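Long-range contacts in arginyl-trna synthetase (Thermus thermophilus, PDB 1IQ0), which probably joins L-arginine to its cognate tRNA(Arg) at the expense of ATP, releasing AMP and diphosphate, as a class I aminoacyl-tRNA synthetase: residues A[130-138]-A[578-586]; A[120-128]-A[383-391]. All blocks are in the same frame, centred on the assembly; numbering follows the deposited sequence.

After the N-terminal domain, the chain enters the central mixed sheet with strand 104-108 and then forms helix 120-138, which serves both contacts. The early turns of that helix are met by strand 380-390: contact 2 closes a loop of 254 residues and holds the helix against the sheet within the catalytic domain. The later turns meet the end of helix 562-583, 439 residues on, and contact 1 ties the catalytic domain to the anticodon-binding domain. The two loops cross, because the segments alternate along the chain. The centres of contact 1 and contact 2 are about 17 Å apart; helix 120-138 touches the sheet through its early turns and the C-terminal helices through its late ones.

Contact 1 of 2, residues A[130-138]-A[578-586]; sequences DAIARILAY and ATGLDLLGI
Tyr138 swings its ring anti to the backbone nitrogen (chi1 -175°), while Leu583 turns its CG beside its own nitrogen (chi1 -62°), and this brings the leucine fork onto the tyrosine. CD1 of Leu583 stands over one face of the ring, 4.2 Å from the Tyr138 centroid, as a CH-pi contact, and CD2 of Leu583 packs on Tyr138 CB at 3.7 Å. At the far end of the ring, the Thr579 methyl CG2 meets Tyr138 CE1 at 3.6 Å, its hydroxyl being engaged by Lys95. Ile135 and Leu584 extend the apolar patch, and helices 512-522 and 525-544 close over it.

The polar half is built round Arg134, whose chain runs straight from CG to NE past the C-terminal end of helix 562-583. Its CD lies 3.3 Å from Asp582 O, and the CA of Gly585 sits over one face of the guanidinium. That glycine, with positive phi, is the C-prime residue of a Schellman motif. Arg134 NE makes a salt bridge of 2.8 Å to Asp130 OD2, nearly straight and in the guanidinium plane, and Asp130 also pairs with Arg443 and Arg233. Asp582 is held less directly: a water accepts from Arg134 NH1 at 2.7 Å and donates to Asp582 OD2 at 3.0 Å. Asp582 OD1 is 4.0 Å from Arg134 NH1 but well out of the guanidinium plane, so only the charges attract.

No direct hydrogen bond crosses between the segments. The union of catalytic and anticodon-binding domains here rests on apolar contact, one bridging water and that attraction. The three arginines round buried Asp130 are likely to keep it ionised; Asp130 and Asn231 O, which accepts from Arg134 NH2, together fix the guanidinium beside the helix C terminus, whose dipole would probably suit its charge.

Contact 2 of 2, residues A[120-128]-A[383-391]; sequences VGHLRNIAL and LAYETVLLE
Arg124 and Tyr385 run alongside one another, pointing opposite ways, at the tight centre of this contact. The arginine CG lies 3.8 Å from Tyr385 CD1, and Tyr385 CB covers one face of the guanidinium. Bends at chi2 (121°) and chi3 (79°) curl the chain back to the short break in strand 380-390, where Arg124 NH2 gives a weak bond of 3.1 Å to Glu386 O, near the guanidinium plane; the same nitrogen also bonds Lys453 O. Val388 CG2 closes on Arg124 CB at 3.8 Å. One helical turn on, Leu128 and Leu383 meet tip to tip, CD2 to CD2 at 3.6 Å.

Looser is the pair Val120 and Leu390, CG1 to CD2 at 4.4 Å, though Val120 is buried. The solvent side lies at partly exposed Gly121, where a water in the plane of the ring is 3.0 Å from Tyr385 OH and gives a weak bond to Gly121 O.

An alanine in place of Arg124 would probably leave the carbonyls of Glu386 and Lys453 without this donor and open a gap beside the Tyr385 ring.

Val120, Gly121 and His122 are probably the end of the HIGH region, which in class I synthetases belongs to the ATP site. Its helix is thus set on the sheet by hydrophobic packing, with a buried arginine bonding Lys453 O and, weakly, Glu386 O at the break.

Contact 1 of 2, residues A[130-138]-A[578-586]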
loop_
_atom_site.group_PDB
_atom_site.type_symbol
_atom_site.label_atom_id
_atom_site.label_comp_id
_atom_site.label_asym_id
_atom_site.label_seq_id
_atom_site.Cartn_x
_atom_site.Cartn_y
_atom_site.Cartn_z
ATOM N N ASP A 130 3.056 -1.190 -2.989
ATOM C CA ASP A 130 3.465 0.027 -3.674
ATOM C C ASP A 130 2.600 1.207 -3.221
ATOM O O ASP A 130 3.106 2.299 -2.966
ATOM C CB ASP A 130 3.340 -0.149 -5.192
ATOM C CG ASP A 130 3.722 1.100 -5.946
ATOM O OD1 ASP A 130 4.915 1.480 -5.897
ATOM O OD2 ASP A 130 2.838 1.716 -6.573
ATOM N N ALA A 131 1.297 0.974 -3.114
ATOM C CA ALA A 131 0.371 2.020 -2.698
ATOM C C ALA A 131 0.671 2.530 -1.287
ATOM O O ALA A 131 0.754 3.738 -1.069
ATOM C CB ALA A 131 -1.075 1.513 -2.785
ATOM N N ILE A 132 0.842 1.628 -0.326
ATOM C CA ILE A 132 1.120 2.084 1.028
ATOM C C ILE A 132 2.477 2.778 1.087
ATOM O O ILE A 132 2.661 3.696 1.876
ATOM C CB ILE A 132 1.049 0.928 2.073
ATOM C CG1 ILE A 132 1.003 1.516 3.485
ATOM C CG2 ILE A 132 2.262 0.014 1.957
ATOM C CD1 ILE A 132 -0.118 2.512 3.704
ATOM N N ALA A 133 3.419 2.353 0.246
ATOM C CA ALA A 133 4.736 2.986 0.213
ATOM C C ALA A 133 4.596 4.429 -0.275
ATOM O O ALA A 133 5.186 5.343 0.299
ATOM C CB ALA A 133 5.689 2.219 -0.721
ATOM N N ARG A 134 3.827 4.618 -1.348
ATOM C CA ARG A 134 3.600 5.947 -1.918
ATOM C C ARG A 134 2.854 6.853 -0.931
ATOM O O ARG A 134 3.212 8.015 -0.740
ATOM C CB ARG A 134 2.772 5.845 -3.204
ATOM C CG ARG A 134 3.484 5.201 -4.388
ATOM C CD ARG A 134 2.513 5.016 -5.533
ATOM N NE ARG A 134 3.145 4.452 -6.722
ATOM C CZ ARG A 134 3.798 5.158 -7.638
ATOM N NH1 ARG A 134 3.912 6.471 -7.513
ATOM N NH2 ARG A 134 4.329 4.545 -8.687
ATOM N N ILE A 135 1.810 6.308 -0.319
ATOM C CA ILE A 135 0.999 7.046 0.639
ATOM C C ILE A 135 1.831 7.508 1.834
ATOM O O ILE A 135 1.749 8.672 2.234
ATOM C CB ILE A 135 -0.195 6.175 1.104
ATOM C CG1 ILE A 135 -1.176 6.004 -0.067
ATOM C CG2 ILE A 135 -0.868 6.790 2.328
ATOM C CD1 ILE A 135 -2.326 5.035 0.214
ATOM N N LEU A 136 2.639 6.609 2.395
ATOM C CA LEU A 136 3.492 6.961 3.536
ATOM C C LEU A 136 4.483 8.071 3.205
ATOM O O LEU A 136 4.704 8.964 4.012
ATOM C CB LEU A 136 4.261 5.735 4.033
ATOM C CG LEU A 136 3.409 4.770 4.854
ATOM C CD1 LEU A 136 4.089 3.413 4.927
ATOM C CD2 LEU A 136 3.174 5.365 6.256
ATOM N N ALA A 137 5.088 7.995 2.022
ATOM C CA ALA A 137 6.044 9.004 1.585
ATOM C C ALA A 137 5.349 10.362 1.501
ATOM O O ALA A 137 5.876 11.365 1.982
ATOM C CB ALA A 137 6.627 8.625 0.205
ATOM N N TYR A 138 4.168 10.382 0.886
ATOM C CA TYR A 138 3.392 11.610 0.739
ATOM C C TYR A 138 3.055 12.181 2.116
ATOM O O TYR A 138 3.085 13.394 2.328
ATOM C CB TYR A 138 2.088 11.324 -0.015
ATOM C CG TYR A 138 1.265 12.560 -0.334
ATOM C CD1 TYR A 138 1.495 13.298 -1.497
ATOM C CD2 TYR A 138 0.259 12.995 0.531
ATOM C CE1 TYR A 138 0.747 14.431 -1.788
ATOM C CE2 TYR A 138 -0.497 14.128 0.248
ATOM C CZ TYR A 138 -0.250 14.841 -0.911
ATOM O OH TYR A 138 -1.004 15.957 -1.201
ATOM N N ALA A 578 -5.895 13.718 -9.300
ATOM C CA ALA A 578 -4.616 13.360 -9.922
ATOM C C ALA A 578 -3.618 12.903 -8.862
ATOM O O ALA A 578 -2.948 11.889 -9.026
ATOM C CB ALA A 578 -4.037 14.559 -10.702
ATOM N N THR A 579 -3.526 13.665 -7.776
ATOM C CA THR A 579 -2.622 13.342 -6.678
ATOM C C THR A 579 -3.042 12.037 -6.001
ATOM O O THR A 579 -2.219 11.150 -5.788
ATOM C CB THR A 579 -2.593 14.491 -5.648
ATOM O OG1 THR A 579 -2.009 15.646 -6.263
ATOM C CG2 THR A 579 -1.768 14.106 -4.410
ATOM N N GLY A 580 -4.329 11.922 -5.676
ATOM C CA GLY A 580 -4.829 10.709 -5.046
ATOM C C GLY A 580 -4.566 9.478 -5.903
ATOM O O GLY A 580 -4.061 8.468 -5.420
ATOM N N LEU A 581 -4.905 9.562 -7.182
ATOM C CA LEU A 581 -4.700 8.454 -8.110
ATOM C C LEU A 581 -3.235 8.017 -8.133
ATOM O O LEU A 581 -2.924 6.827 -8.117
ATOM C CB LEU A 581 -5.142 8.878 -9.512
ATOM C CG LEU A 581 -6.390 8.236 -10.140
ATOM C CD1 LEU A 581 -7.256 7.536 -9.109
ATOM C CD2 LEU A 581 -7.160 9.316 -10.871
ATOM N N ASP A 582 -2.342 8.998 -8.162
ATOM C CA ASP A 582 -0.915 8.745 -8.190
ATOM C C ASP A 582 -0.429 7.958 -6.971
ATOM O O ASP A 582 0.464 7.121 -7.082
ATOM C CB ASP A 582 -0.154 10.069 -8.275
ATOM C CG ASP A 582 1.348 9.866 -8.335
ATOM O OD1 ASP A 582 1.833 9.379 -9.378
ATOM O OD2 ASP A 582 2.039 10.188 -7.338
ATOM N N LEU A 583 -1.020 8.224 -5.811
ATOM C CA LEU A 583 -0.617 7.532 -4.592
ATOM C C LEU A 583 -1.018 6.054 -4.616
ATOM O O LEU A 583 -0.550 5.266 -3.803
ATOM C CB LEU A 583 -1.217 8.227 -3.367
ATOM C CG LEU A 583 -0.778 9.677 -3.148
ATOM C CD1 LEU A 583 -1.425 10.228 -1.871
ATOM C CD2 LEU A 583 0.748 9.742 -3.053
ATOM N N LEU A 584 -1.885 5.690 -5.553
ATOM C CA LEU A 584 -2.327 4.308 -5.705
ATOM C C LEU A 584 -1.680 3.755 -6.978
ATOM O O LEU A 584 -2.082 2.718 -7.501
ATOM C CB LEU A 584 -3.855 4.241 -5.823
ATOM C CG LEU A 584 -4.692 4.898 -4.709
ATOM C CD1 LEU A 584 -6.165 4.639 -5.005
ATOM C CD2 LEU A 584 -4.325 4.344 -3.327
ATOM N N GLY A 585 -0.679 4.475 -7.474
ATOM C CA GLY A 585 0.031 4.050 -8.671
ATOM C C GLY A 585 -0.781 4.127 -9.952
ATOM O O GLY A 585 -0.451 3.478 -10.942
ATOM N N ILE A 586 -1.835 4.936 -9.944
ATOM C CA ILE A 586 -2.699 5.061 -11.107
ATOM C C ILE A 586 -2.490 6.371 -11.874
ATOM O O ILE A 586 -2.519 7.452 -11.295
ATOM C CB ILE A 586 -4.179 4.949 -10.672
ATOM C CG1 ILE A 586 -4.404 3.590 -9.998
ATOM C CG2 ILE A 586 -5.103 5.130 -11.874
ATOM C CD1 ILE A 586 -5.706 3.475 -9.253
HETATM O O HOH W 1 3.458 8.280 -5.560
#

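Contact 2 of 2, residues A[120-128]-A[383-391]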
loop_
_atom_site.group_PDB
_atom_site.type_symbol
_atom_site.label_atom_id
_atom_site.label_comp_id
_atom_site.label_asym_id
_atom_site.label_seq_id
_atom_site.Cartn_x
_atom_site.Cartn_y
_atom_site.Cartn_z
ATOM N N VAL A 120 -1.682 -14.050 -10.574
ATOM C CA VAL A 120 -2.645 -13.143 -9.950
ATOM C C VAL A 120 -2.490 -12.946 -8.449
ATOM O O VAL A 120 -2.744 -11.854 -7.941
ATOM C CB VAL A 120 -4.101 -13.577 -10.235
ATOM C CG1 VAL A 120 -4.341 -13.617 -11.734
ATOM C CG2 VAL A 120 -4.373 -14.930 -9.611
ATOM N N GLY A 121 -2.082 -13.992 -7.737
ATOM C CA GLY A 121 -1.905 -13.869 -6.302
ATOM C C GLY A 121 -0.885 -12.802 -5.947
ATOM O O GLY A 121 -0.979 -12.154 -4.903
ATOM N N HIS A 122 0.084 -12.610 -6.834
ATOM C CA HIS A 122 1.148 -11.634 -6.639
ATOM C C HIS A 122 0.702 -10.209 -6.959
ATOM O O HIS A 122 1.367 -9.247 -6.572
ATOM C CB HIS A 122 2.347 -12.003 -7.521
ATOM C CG HIS A 122 2.927 -13.345 -7.210
ATOM N ND1 HIS A 122 3.360 -14.217 -8.188
ATOM C CD2 HIS A 122 3.162 -13.959 -6.026
ATOM C CE1 HIS A 122 3.839 -15.308 -7.618
ATOM N NE2 HIS A 122 3.732 -15.176 -6.308
ATOM N N LEU A 123 -0.416 -10.084 -7.673
ATOM C CA LEU A 123 -0.952 -8.783 -8.065
ATOM C C LEU A 123 -1.299 -7.900 -6.880
ATOM O O LEU A 123 -0.838 -6.765 -6.789
ATOM C CB LEU A 123 -2.210 -8.958 -8.914
ATOM C CG LEU A 123 -2.168 -8.482 -10.361
ATOM C CD1 LEU A 123 -3.538 -8.699 -10.968
ATOM C CD2 LEU A 123 -1.773 -7.019 -10.427
ATOM N N ARG A 124 -2.132 -8.415 -5.986
ATOM C CA ARG A 124 -2.541 -7.651 -4.821
ATOM C C ARG A 124 -1.343 -7.239 -3.958
ATOM O O ARG A 124 -1.286 -6.108 -3.466
ATOM C CB ARG A 124 -3.542 -8.442 -3.972
ATOM C CG ARG A 124 -3.784 -7.789 -2.623
ATOM C CD ARG A 124 -5.223 -7.411 -2.356
ATOM N NE ARG A 124 -6.039 -8.545 -1.958
ATOM C CZ ARG A 124 -7.178 -8.449 -1.274
ATOM N NH1 ARG A 124 -7.641 -7.270 -0.895
ATOM N NH2 ARG A 124 -7.873 -9.540 -0.992
ATOM N N ASN A 125 -0.395 -8.159 -3.785
ATOM C CA ASN A 125 0.800 -7.907 -2.983
ATOM C C ASN A 125 1.491 -6.651 -3.488
ATOM O O ASN A 125 1.735 -5.718 -2.729
ATOM C CB ASN A 125 1.761 -9.105 -3.081
ATOM C CG ASN A 125 3.010 -8.940 -2.221
ATOM O OD1 ASN A 125 3.336 -9.811 -1.406
ATOM N ND2 ASN A 125 3.716 -7.827 -2.401
ATOM N N ILE A 126 1.803 -6.645 -4.777
ATOM C CA ILE A 126 2.483 -5.527 -5.410
ATOM C C ILE A 126 1.670 -4.233 -5.326
ATOM O O ILE A 126 2.193 -3.186 -4.936
ATOM C CB ILE A 126 2.783 -5.852 -6.896
ATOM C CG1 ILE A 126 3.627 -7.128 -6.977
ATOM C CG2 ILE A 126 3.507 -4.681 -7.560
ATOM C CD1 ILE A 126 4.044 -7.518 -8.378
ATOM N N ALA A 127 0.391 -4.313 -5.684
ATOM C CA ALA A 127 -0.485 -3.144 -5.660
ATOM C C ALA A 127 -0.603 -2.537 -4.263
ATOM O O ALA A 127 -0.468 -1.327 -4.098
ATOM C CB ALA A 127 -1.879 -3.517 -6.191
ATOM N N LEU A 128 -0.853 -3.385 -3.270
ATOM C CA LEU A 128 -1.002 -2.958 -1.879
ATOM C C LEU A 128 0.294 -2.368 -1.322
ATOM O O LEU A 128 0.287 -1.313 -0.680
ATOM C CB LEU A 128 -1.399 -4.150 -1.005
ATOM C CG LEU A 128 -2.613 -4.041 -0.082
ATOM C CD1 LEU A 128 -2.663 -5.297 0.778
ATOM C CD2 LEU A 128 -2.540 -2.787 0.792
ATOM N N LEU A 383 1.156 -6.589 6.727
ATOM C CA LEU A 383 -0.008 -6.181 5.974
ATOM C C LEU A 383 -0.400 -7.463 5.247
ATOM O O LEU A 383 0.139 -7.782 4.183
ATOM C CB LEU A 383 0.350 -5.058 4.991
ATOM C CG LEU A 383 -0.807 -4.360 4.265
ATOM C CD1 LEU A 383 -1.894 -4.005 5.266
ATOM C CD2 LEU A 383 -0.299 -3.108 3.554
ATOM N N ALA A 384 -1.306 -8.221 5.857
ATOM C CA ALA A 384 -1.760 -9.486 5.290
ATOM C C ALA A 384 -2.965 -9.273 4.384
ATOM O O ALA A 384 -3.852 -8.480 4.692
ATOM C CB ALA A 384 -2.109 -10.464 6.411
ATOM N N TYR A 385 -2.998 -9.991 3.269
ATOM C CA TYR A 385 -4.098 -9.844 2.330
ATOM C C TYR A 385 -4.711 -11.177 1.924
ATOM O O TYR A 385 -4.050 -12.214 1.953
ATOM C CB TYR A 385 -3.605 -9.102 1.091
ATOM C CG TYR A 385 -2.455 -9.798 0.412
ATOM C CD1 TYR A 385 -2.679 -10.811 -0.523
ATOM C CD2 TYR A 385 -1.130 -9.458 0.718
ATOM C CE1 TYR A 385 -1.613 -11.464 -1.138
ATOM C CE2 TYR A 385 -0.062 -10.105 0.108
ATOM C CZ TYR A 385 -0.309 -11.103 -0.818
ATOM O OH TYR A 385 0.746 -11.721 -1.448
ATOM N N GLU A 386 -5.985 -11.135 1.550
ATOM C CA GLU A 386 -6.703 -12.328 1.122
ATOM C C GLU A 386 -6.455 -12.663 -0.346
ATOM O O GLU A 386 -5.822 -11.906 -1.084
ATOM C CB GLU A 386 -8.205 -12.157 1.349
ATOM C CG GLU A 386 -8.721 -12.778 2.633
ATOM C CD GLU A 386 -8.376 -14.256 2.749
ATOM O OE1 GLU A 386 -8.109 -14.902 1.712
ATOM O OE2 GLU A 386 -8.386 -14.773 3.887
ATOM N N THR A 387 -6.987 -13.809 -0.752
ATOM C CA THR A 387 -6.855 -14.332 -2.107
ATOM C C THR A 387 -7.558 -13.469 -3.149
ATOM O O THR A 387 -8.510 -12.749 -2.845
ATOM C CB THR A 387 -7.462 -15.749 -2.198
ATOM O OG1 THR A 387 -6.989 -16.544 -1.106
ATOM C CG2 THR A 387 -7.076 -16.418 -3.506
ATOM N N VAL A 388 -7.078 -13.568 -4.383
ATOM C CA VAL A 388 -7.653 -12.849 -5.502
ATOM C C VAL A 388 -8.093 -13.868 -6.546
ATOM O O VAL A 388 -7.293 -14.689 -7.001
ATOM C CB VAL A 388 -6.638 -11.890 -6.162
ATOM C CG1 VAL A 388 -7.257 -11.278 -7.420
ATOM C CG2 VAL A 388 -6.248 -10.794 -5.189
ATOM N N LEU A 389 -9.370 -13.820 -6.908
ATOM C CA LEU A 389 -9.919 -14.725 -7.911
ATOM C C LEU A 389 -9.942 -14.007 -9.257
ATOM O O LEU A 389 -9.988 -12.776 -9.309
ATOM C CB LEU A 389 -11.349 -15.135 -7.534
ATOM C CG LEU A 389 -11.569 -15.761 -6.157
ATOM C CD1 LEU A 389 -13.052 -16.013 -5.928
ATOM C CD2 LEU A 389 -10.792 -17.060 -6.068
ATOM N N LEU A 390 -9.898 -14.775 -10.340
ATOM C CA LEU A 390 -9.958 -14.207 -11.683
ATOM C C LEU A 390 -11.232 -14.757 -12.326
ATOM O O LEU A 390 -11.325 -15.950 -12.624
ATOM C CB LEU A 390 -8.734 -14.609 -12.512
ATOM C CG LEU A 390 -8.736 -14.062 -13.951
ATOM C CD1 LEU A 390 -8.770 -12.536 -13.928
ATOM C CD2 LEU A 390 -7.498 -14.547 -14.691
ATOM N N GLU A 391 -12.217 -13.883 -12.519
ATOM C CA GLU A 391 -13.495 -14.280 -13.096
ATOM C C GLU A 391 -14.136 -15.369 -12.236
ATOM O O GLU A 391 -14.648 -16.359 -12.754
ATOM C CB GLU A 391 -13.303 -14.788 -14.528
ATOM C CG GLU A 391 -12.962 -13.704 -15.560
ATOM C CD GLU A 391 -14.087 -12.689 -15.767
ATOM O OE1 GLU A 391 -15.268 -13.058 -15.591
ATOM O OE2 GLU A 391 -13.792 -11.527 -16.121
HETATM O O HOH W 2 0.432 -14.082 -3.204
#